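Local coordinates for starch synthase I (Hordeum vulgare, PDB 4HLN), which is a plant glycosyltransferase of the GT-B kind, built from two Rossmann-like domains, here with a glycan bound, at residues A[416-421]-A[599-604]; A[427-432]-A[440-445]; A[532-535]-A[540-543]. All coordinates share one frame; numbering follows the deposited sequence.

Contact 1 of 3, residues A[416-421]-A[599-604]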
loop_
_atom_site.group_PDB
_atom_site.type_symbol
_atom_site.label_atom_id
_atom_site.label_comp_id
_atom_site.label_asym_id
_atom_site.label_seq_id
_atom_site.Cartn_x
_atom_site.Cartn_y
_atom_site.Cartn_z
ATOM N N ASP A 416 26.309 -7.143 12.613
ATOM C CA ASP A 416 27.706 -7.313 13.000
ATOM C C ASP A 416 27.987 -8.732 13.475
ATOM O O ASP A 416 29.119 -9.202 13.414
ATOM C CB ASP A 416 28.072 -6.312 14.096
ATOM C CG ASP A 416 27.650 -4.890 13.751
ATOM O OD1 ASP A 416 28.384 -4.224 12.985
ATOM O OD2 ASP A 416 26.585 -4.440 14.242
ATOM N N ASP A 417 26.949 -9.408 13.956
ATOM C CA ASP A 417 27.086 -10.773 14.444
ATOM C C ASP A 417 25.909 -11.642 14.019
ATOM O O ASP A 417 24.839 -11.615 14.636
ATOM C CB ASP A 417 27.217 -10.790 15.962
ATOM C CG ASP A 417 27.431 -12.189 16.504
ATOM O OD1 ASP A 417 27.032 -12.441 17.663
ATOM O OD2 ASP A 417 27.992 -13.036 15.767
ATOM N N LEU A 418 26.118 -12.428 12.971
ATOM C CA LEU A 418 25.046 -13.235 12.409
ATOM C C LEU A 418 24.953 -14.652 12.997
ATOM O O LEU A 418 24.102 -15.449 12.586
ATOM C CB LEU A 418 25.204 -13.301 10.896
ATOM C CG LEU A 418 25.064 -11.958 10.176
ATOM C CD1 LEU A 418 25.193 -12.154 8.682
ATOM C CD2 LEU A 418 23.735 -11.296 10.510
ATOM N N SER A 419 25.816 -14.961 13.959
ATOM C CA SER A 419 25.904 -16.319 14.479
ATOM C C SER A 419 24.569 -16.741 15.087
ATOM O O SER A 419 24.217 -17.924 15.090
ATOM C CB SER A 419 27.039 -16.436 15.508
ATOM O OG SER A 419 26.734 -15.750 16.716
ATOM N N GLY A 420 23.826 -15.757 15.585
ATOM C CA GLY A 420 22.565 -16.012 16.247
ATOM C C GLY A 420 21.509 -16.514 15.284
ATOM O O GLY A 420 20.599 -17.258 15.664
ATOM N N LYS A 421 21.622 -16.112 14.027
ATOM C CA LYS A 421 20.623 -16.503 13.048
ATOM C C LYS A 421 20.700 -18.008 12.765
ATOM O O LYS A 421 19.677 -18.679 12.589
ATOM C CB LYS A 421 20.763 -15.677 11.769
ATOM C CG LYS A 421 19.539 -15.730 10.887
ATOM C CD LYS A 421 19.793 -15.116 9.511
ATOM C CE LYS A 421 18.671 -15.453 8.522
ATOM N NZ LYS A 421 17.358 -14.866 8.898
ATOM N N GLY A 599 26.384 -10.834 1.728
ATOM C CA GLY A 599 26.233 -9.465 1.280
ATOM C C GLY A 599 24.777 -9.108 1.072
ATOM O O GLY A 599 24.336 -8.022 1.460
ATOM N N LEU A 600 24.024 -10.017 0.454
ATOM C CA LEU A 600 22.606 -9.778 0.219
ATOM C C LEU A 600 21.875 -9.535 1.536
ATOM O O LEU A 600 20.989 -8.677 1.627
ATOM C CB LEU A 600 21.986 -10.954 -0.524
ATOM C CG LEU A 600 22.093 -10.851 -2.043
ATOM C CD1 LEU A 600 21.949 -12.216 -2.681
ATOM C CD2 LEU A 600 21.057 -9.867 -2.601
ATOM N N MET A 601 22.260 -10.297 2.556
ATOM C CA MET A 601 21.660 -10.168 3.878
ATOM C C MET A 601 22.010 -8.836 4.514
ATOM O O MET A 601 21.126 -8.052 4.872
ATOM C CB MET A 601 22.123 -11.303 4.783
ATOM C CG MET A 601 21.711 -12.680 4.291
ATOM S SD MET A 601 22.678 -14.032 5.034
ATOM C CE MET A 601 22.273 -13.918 6.780
ATOM N N LYS A 602 23.306 -8.582 4.652
ATOM C CA LYS A 602 23.775 -7.363 5.297
ATOM C C LYS A 602 23.191 -6.106 4.639
ATOM O O LYS A 602 22.868 -5.122 5.324
ATOM C CB LYS A 602 25.307 -7.339 5.348
ATOM C CG LYS A 602 25.886 -8.412 6.289
ATOM C CD LYS A 602 27.377 -8.238 6.565
ATOM C CE LYS A 602 27.854 -9.168 7.674
ATOM N NZ LYS A 602 29.244 -8.855 8.120
ATOM N N ARG A 603 23.029 -6.149 3.318
ATOM C CA ARG A 603 22.427 -5.033 2.614
ATOM C C ARG A 603 20.978 -4.841 3.054
ATOM O O ARG A 603 20.544 -3.712 3.308
ATOM C CB ARG A 603 22.534 -5.214 1.100
ATOM C CG ARG A 603 23.397 -4.145 0.431
ATOM C CD ARG A 603 24.538 -4.743 -0.363
ATOM N NE ARG A 603 24.057 -5.605 -1.435
ATOM C CZ ARG A 603 24.666 -6.725 -1.816
ATOM N NH1 ARG A 603 24.160 -7.464 -2.801
ATOM N NH2 ARG A 603 25.782 -7.107 -1.204
ATOM N N GLY A 604 20.241 -5.945 3.172
ATOM C CA GLY A 604 18.861 -5.886 3.623
ATOM C C GLY A 604 18.735 -5.309 5.018
ATOM O O GLY A 604 17.891 -4.446 5.289
#
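Leu418, just before helix 419-432, and Lys421 in its first turn meet Met601 of helix 594-606, joining the helix that opens the C-terminal Rossmann-like domain to one close to its end. The dense part gathers round a single methyl. Bent at chi3 (63°), the Met601 chain turns CE toward the other segment, where it lies 3.9 Å from CD1 of Leu418 and equally 3.9 Å from CD of Lys421. Both side chains run obliquely to the thioether. Only the aliphatic part of Lys421 serves here, since its NZ bends off to the carbonyls of Ala513 and Tyr537 and to Thr539 OG1, a set of oxygens that would suit a buried ammonium. Val540 backs Met601 from the sheet.

Toward solvent the join thins out. There the extended chain of Lys602 passes Leu418, with CE 4.1 Å from the leucine CD1. NZ of Lys602 stays 6.8 Å from Asp416 OD1, too far for an ion pair, and has a long, weak one with Glu598 instead. On the exposed flank Asp417 caps the helix start: its OD2 accepts a weak bond from Ser419 N and, on its syn side but 29° out of the carboxylate plane, one of 3.1 Å from Ser419 OG.

Contact 2 of 3, residues A[427-432]-A[440-445]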
loop_
_atom_site.group_PDB
_atom_site.type_symbol
_atom_site.label_atom_id
_atom_site.label_comp_id
_atom_site.label_asym_id
_atom_site.label_seq_id
_atom_site.Cartn_x
_atom_site.Cartn_y
_atom_site.Cartn_z
ATOM N N GLU A 427 16.898 -24.016 15.869
ATOM C CA GLU A 427 15.806 -24.062 16.822
ATOM C C GLU A 427 14.456 -24.085 16.127
ATOM O O GLU A 427 13.473 -24.592 16.661
ATOM C CB GLU A 427 15.896 -22.883 17.779
ATOM C CG GLU A 427 16.923 -23.090 18.868
ATOM C CD GLU A 427 16.702 -24.399 19.619
ATOM O OE1 GLU A 427 15.776 -24.452 20.463
ATOM O OE2 GLU A 427 17.445 -25.375 19.355
ATOM N N LEU A 428 14.416 -23.536 14.925
ATOM C CA LEU A 428 13.192 -23.527 14.160
ATOM C C LEU A 428 12.971 -24.893 13.530
ATOM O O LEU A 428 11.864 -25.420 13.572
ATOM C CB LEU A 428 13.232 -22.423 13.094
ATOM C CG LEU A 428 12.033 -22.336 12.143
ATOM C CD1 LEU A 428 10.745 -21.998 12.901
ATOM C CD2 LEU A 428 12.305 -21.325 11.036
ATOM N N GLN A 429 14.017 -25.468 12.944
ATOM C CA GLN A 429 13.902 -26.815 12.395
ATOM C C GLN A 429 13.421 -27.758 13.487
ATOM O O GLN A 429 12.558 -28.610 13.259
ATOM C CB GLN A 429 15.230 -27.292 11.819
ATOM C CG GLN A 429 15.562 -26.619 10.502
ATOM C CD GLN A 429 17.023 -26.735 10.129
ATOM O OE1 GLN A 429 17.902 -26.744 10.997
ATOM N NE2 GLN A 429 17.297 -26.812 8.828
ATOM N N ARG A 430 13.953 -27.578 14.690
ATOM C CA ARG A 430 13.557 -28.428 15.799
ATOM C C ARG A 430 12.075 -28.271 16.138
ATOM O O ARG A 430 11.342 -29.254 16.237
ATOM C CB ARG A 430 14.454 -28.194 17.016
ATOM C CG ARG A 430 15.896 -28.681 16.802
ATOM C CD ARG A 430 16.675 -28.752 18.113
ATOM N NE ARG A 430 17.926 -27.999 18.030
ATOM C CZ ARG A 430 19.116 -28.537 17.788
ATOM N NH1 ARG A 430 19.230 -29.836 17.607
ATOM N NH2 ARG A 430 20.194 -27.774 17.728
ATOM N N GLU A 431 11.627 -27.034 16.289
ATOM C CA GLU A 431 10.224 -26.760 16.560
ATOM C C GLU A 431 9.279 -27.354 15.496
ATOM O O GLU A 431 8.151 -27.741 15.798
ATOM C CB GLU A 431 10.030 -25.257 16.639
ATOM C CG GLU A 431 8.743 -24.800 17.281
ATOM C CD GLU A 431 8.641 -23.271 17.324
ATOM O OE1 GLU A 431 9.656 -22.590 17.019
ATOM O OE2 GLU A 431 7.553 -22.750 17.665
ATOM N N LEU A 432 9.738 -27.426 14.252
ATOM C CA LEU A 432 8.886 -27.884 13.159
ATOM C C LEU A 432 9.062 -29.373 12.876
ATOM O O LEU A 432 8.284 -29.968 12.128
ATOM C CB LEU A 432 9.154 -27.078 11.885
ATOM C CG LEU A 432 8.917 -25.576 12.012
ATOM C CD1 LEU A 432 9.460 -24.813 10.829
ATOM C CD2 LEU A 432 7.449 -25.286 12.190
ATOM N N VAL A 440 21.159 -27.037 4.359
ATOM C CA VAL A 440 19.966 -27.080 3.524
ATOM C C VAL A 440 19.288 -25.700 3.499
ATOM O O VAL A 440 19.216 -25.023 4.525
ATOM C CB VAL A 440 18.979 -28.148 4.056
ATOM C CG1 VAL A 440 18.437 -27.730 5.415
ATOM C CG2 VAL A 440 17.840 -28.370 3.094
ATOM N N PRO A 441 18.809 -25.267 2.317
ATOM C CA PRO A 441 18.062 -24.011 2.186
ATOM C C PRO A 441 16.681 -24.129 2.812
ATOM O O PRO A 441 15.912 -25.022 2.446
ATOM C CB PRO A 441 17.908 -23.851 0.670
ATOM C CG PRO A 441 18.929 -24.760 0.073
ATOM C CD PRO A 441 19.030 -25.905 1.011
ATOM N N LEU A 442 16.373 -23.238 3.746
ATOM C CA LEU A 442 15.076 -23.238 4.399
ATOM C C LEU A 442 14.260 -22.041 3.934
ATOM O O LEU A 442 14.706 -20.895 4.018
ATOM C CB LEU A 442 15.242 -23.231 5.914
ATOM C CG LEU A 442 13.968 -23.067 6.746
ATOM C CD1 LEU A 442 12.857 -23.995 6.288
ATOM C CD2 LEU A 442 14.280 -23.294 8.215
ATOM N N ILE A 443 13.063 -22.319 3.435
ATOM C CA ILE A 443 12.244 -21.314 2.784
ATOM C C ILE A 443 10.907 -21.155 3.472
ATOM O O ILE A 443 10.261 -22.146 3.832
ATOM C CB ILE A 443 11.981 -21.700 1.342
ATOM C CG1 ILE A 443 13.294 -21.714 0.572
ATOM C CG2 ILE A 443 11.020 -20.722 0.704
ATOM C CD1 ILE A 443 13.218 -22.477 -0.712
ATOM N N GLY A 444 10.495 -19.898 3.639
ATOM C CA GLY A 444 9.265 -19.573 4.335
ATOM C C GLY A 444 8.245 -18.849 3.469
ATOM O O GLY A 444 8.590 -18.036 2.596
ATOM N N PHE A 445 6.977 -19.171 3.704
ATOM C CA PHE A 445 5.882 -18.335 3.251
ATOM C C PHE A 445 5.034 -17.992 4.467
ATOM O O PHE A 445 4.843 -18.823 5.344
ATOM C CB PHE A 445 5.021 -19.049 2.210
ATOM C CG PHE A 445 3.686 -18.396 2.001
ATOM C CD1 PHE A 445 2.620 -18.681 2.849
ATOM C CD2 PHE A 445 3.502 -17.470 0.986
ATOM C CE1 PHE A 445 1.392 -18.066 2.678
ATOM C CE2 PHE A 445 2.274 -16.850 0.810
ATOM C CZ PHE A 445 1.221 -17.147 1.656
#
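Leu428 and Leu442 adopt matching first torsions, CG anti to the backbone N in each (chi1 177° and 173°), which sends the two branches into the gap between helix and strand, where CD2 of Leu428 lies 4.0 Å from CD2 of Leu442. One residue on, Gln429 extends beyond CG and runs past Val440 in the opposite direction, its NE2 3.7 Å from CG1 of that valine. Along the way its CG touches CD2 of Leu442 at 4.2 Å, so this leucine methyl sits against both helix residues. This is helix-on-sheet packing in the Rossmann-like C-terminal domain: the end of helix 419-432 lies over the beginning of strand 442-446, an inner strand of the six-stranded parallel sheet, flanked by 471-476 and 517-520. The amide of Gln429 is buried but not without partners, for NE2 donates to Gln471 OE1 and to the carbonyl of Arg437, two bonds that should fix its rotation. Pro441, between the two contact-making residues of the strand segment, points away and packs on helix 576-592. On the outer side of the helix, Arg430 NE forms a salt bridge of 3.0 Å with OE2 of Glu427, the acceptor lying 18° out of the guanidinium plane.

Contact 3 of 3, residues A[532-535]-A[540-543]; sequences LYAM and VPVV
Ala534 and Met535 are the residues of helix 529-536 that rest on Pro541, and the two that precede them in the segment face elsewhere. Leu532 turns away from the strand and packs on Ile396. The ring of Tyr533 stacks with that of Trp401 and touches Ile396, so this side of the helix is covered by the loop region following strand 389-391.

With Ala534 the chain reaches the face turned to the sheet. Its CA lies 6.1 Å from CA of Pro541, the closest pair of CA atoms between the segments, and the small methyl is consistent with so close an approach. CB of Ala534 meets CB of Pro541 at 4.2 Å, and the methyl also rests on Leu518 of the neighbouring strand.

Met535 follows and reaches the other end of the same pyrrolidine ring. Its CG, anti to the carbonyl carbon (chi1 -83°), sits 4.1 Å from CG of Pro541 and 4.2 Å from CD of Pro541, the two side chains crossing at roughly a right angle. Beyond CG the chain bends at chi3 (74°), and the side chain also packs on Thr567 and His609.

The proline ring is thus touched at CB by the alanine and at CG and CD by the methionine, a wholly apolar and buried join. Val540, the residue before it, points away from this helix and packs on Trp597 and Leu600 of helix 594-606, so that strand 540-544 is covered by helices on both faces. Strand 517-520, helix 529-536 and strand 540-544 form a beta-alpha-beta unit with parallel strands, the crossover from which Rossmann-like domains of GT-B glycosyltransferases are built.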
loop_
_atom_site.group_PDB
_atom_site.type_symbol
_atom_site.label_atom_id
_atom_site.label_comp_id
_atom_site.label_asym_id
_atom_site.label_seq_id
_atom_site.Cartn_x
_atom_site.Cartn_y
_atom_site.Cartn_z
ATOM N N LEU A 532 10.066 -6.224 3.934
ATOM C CA LEU A 532 10.770 -5.384 4.884
ATOM C C LEU A 532 11.204 -6.192 6.101
ATOM O O LEU A 532 12.358 -6.095 6.541
ATOM C CB LEU A 532 9.886 -4.200 5.289
ATOM C CG LEU A 532 9.156 -3.530 4.116
ATOM C CD1 LEU A 532 8.549 -2.201 4.532
ATOM C CD2 LEU A 532 10.112 -3.316 2.946
ATOM N N TYR A 533 10.283 -6.992 6.637
ATOM C CA TYR A 533 10.611 -7.875 7.750
ATOM C C TYR A 533 11.747 -8.817 7.367
ATOM O O TYR A 533 12.722 -8.981 8.112
ATOM C CB TYR A 533 9.397 -8.693 8.156
ATOM C CG TYR A 533 8.205 -7.882 8.597
ATOM C CD1 TYR A 533 8.358 -6.718 9.331
ATOM C CD2 TYR A 533 6.917 -8.291 8.278
ATOM C CE1 TYR A 533 7.255 -5.983 9.739
ATOM C CE2 TYR A 533 5.815 -7.573 8.681
ATOM C CZ TYR A 533 5.988 -6.419 9.406
ATOM O OH TYR A 533 4.882 -5.713 9.803
ATOM N N ALA A 534 11.619 -9.438 6.197
ATOM C CA ALA A 534 12.655 -10.341 5.715
ATOM C C ALA A 534 13.995 -9.624 5.723
ATOM O O ALA A 534 14.944 -10.064 6.368
ATOM C CB ALA A 534 12.321 -10.841 4.320
ATOM N N MET A 535 14.051 -8.503 5.012
ATOM C CA MET A 535 15.269 -7.715 4.893
ATOM C C MET A 535 15.775 -7.283 6.264
ATOM O O MET A 535 16.959 -7.394 6.565
ATOM C CB MET A 535 15.024 -6.510 3.986
ATOM C CG MET A 535 15.139 -6.831 2.480
ATOM S SD MET A 535 14.536 -5.529 1.380
ATOM C CE MET A 535 15.835 -4.306 1.508
ATOM N N VAL A 540 16.481 -13.335 2.944
ATOM C CA VAL A 540 16.458 -12.840 1.582
ATOM C C VAL A 540 15.106 -13.090 0.948
ATOM O O VAL A 540 14.626 -14.219 0.896
ATOM C CB VAL A 540 17.574 -13.452 0.726
ATOM C CG1 VAL A 540 17.413 -13.027 -0.712
ATOM C CG2 VAL A 540 18.924 -13.009 1.237
ATOM N N PRO A 541 14.472 -12.017 0.486
ATOM C CA PRO A 541 13.139 -12.142 -0.084
ATOM C C PRO A 541 13.172 -12.500 -1.559
ATOM O O PRO A 541 14.038 -12.035 -2.303
ATOM C CB PRO A 541 12.559 -10.739 0.111
ATOM C CG PRO A 541 13.736 -9.832 0.066
ATOM C CD PRO A 541 14.848 -10.613 0.725
ATOM N N VAL A 542 12.230 -13.347 -1.959
ATOM C CA VAL A 542 11.940 -13.606 -3.361
ATOM C C VAL A 542 10.476 -13.239 -3.617
ATOM O O VAL A 542 9.554 -13.845 -3.071
ATOM C CB VAL A 542 12.179 -15.079 -3.721
ATOM C CG1 VAL A 542 11.523 -15.424 -5.059
ATOM C CG2 VAL A 542 13.666 -15.384 -3.727
ATOM N N VAL A 543 10.265 -12.241 -4.459
ATOM C CA VAL A 543 8.964 -11.616 -4.563
ATOM C C VAL A 543 8.548 -11.354 -6.015
ATOM O O VAL A 543 9.394 -11.122 -6.883
ATOM C CB VAL A 543 8.972 -10.300 -3.763
ATOM C CG1 VAL A 543 10.091 -9.397 -4.256
ATOM C CG2 VAL A 543 7.628 -9.603 -3.853
#

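In the fold
All three contacts belong to the C-terminal half of the chain. Contacts 1 and 2 share helix 419-432, using its start and its end, with centres about 17 Å apart. Contacts 2 and 3 reach the same parallel sheet through strands 442-446 and 540-544; their centres are about 16 Å apart and their nearest atoms about 7 Å. Contacts 1 and 3 touch directly: Gly604 O lies 3.8 Å from Met535 CB, and Leu600 CB lies 4.1 Å from Val540 CG2. Neither of these two lines the glycan pocket, which includes Trp569, His593 and Ser596; the side chains of Met601 and Pro541 are each about 13 Å from a bound alpha-D-glucopyranose.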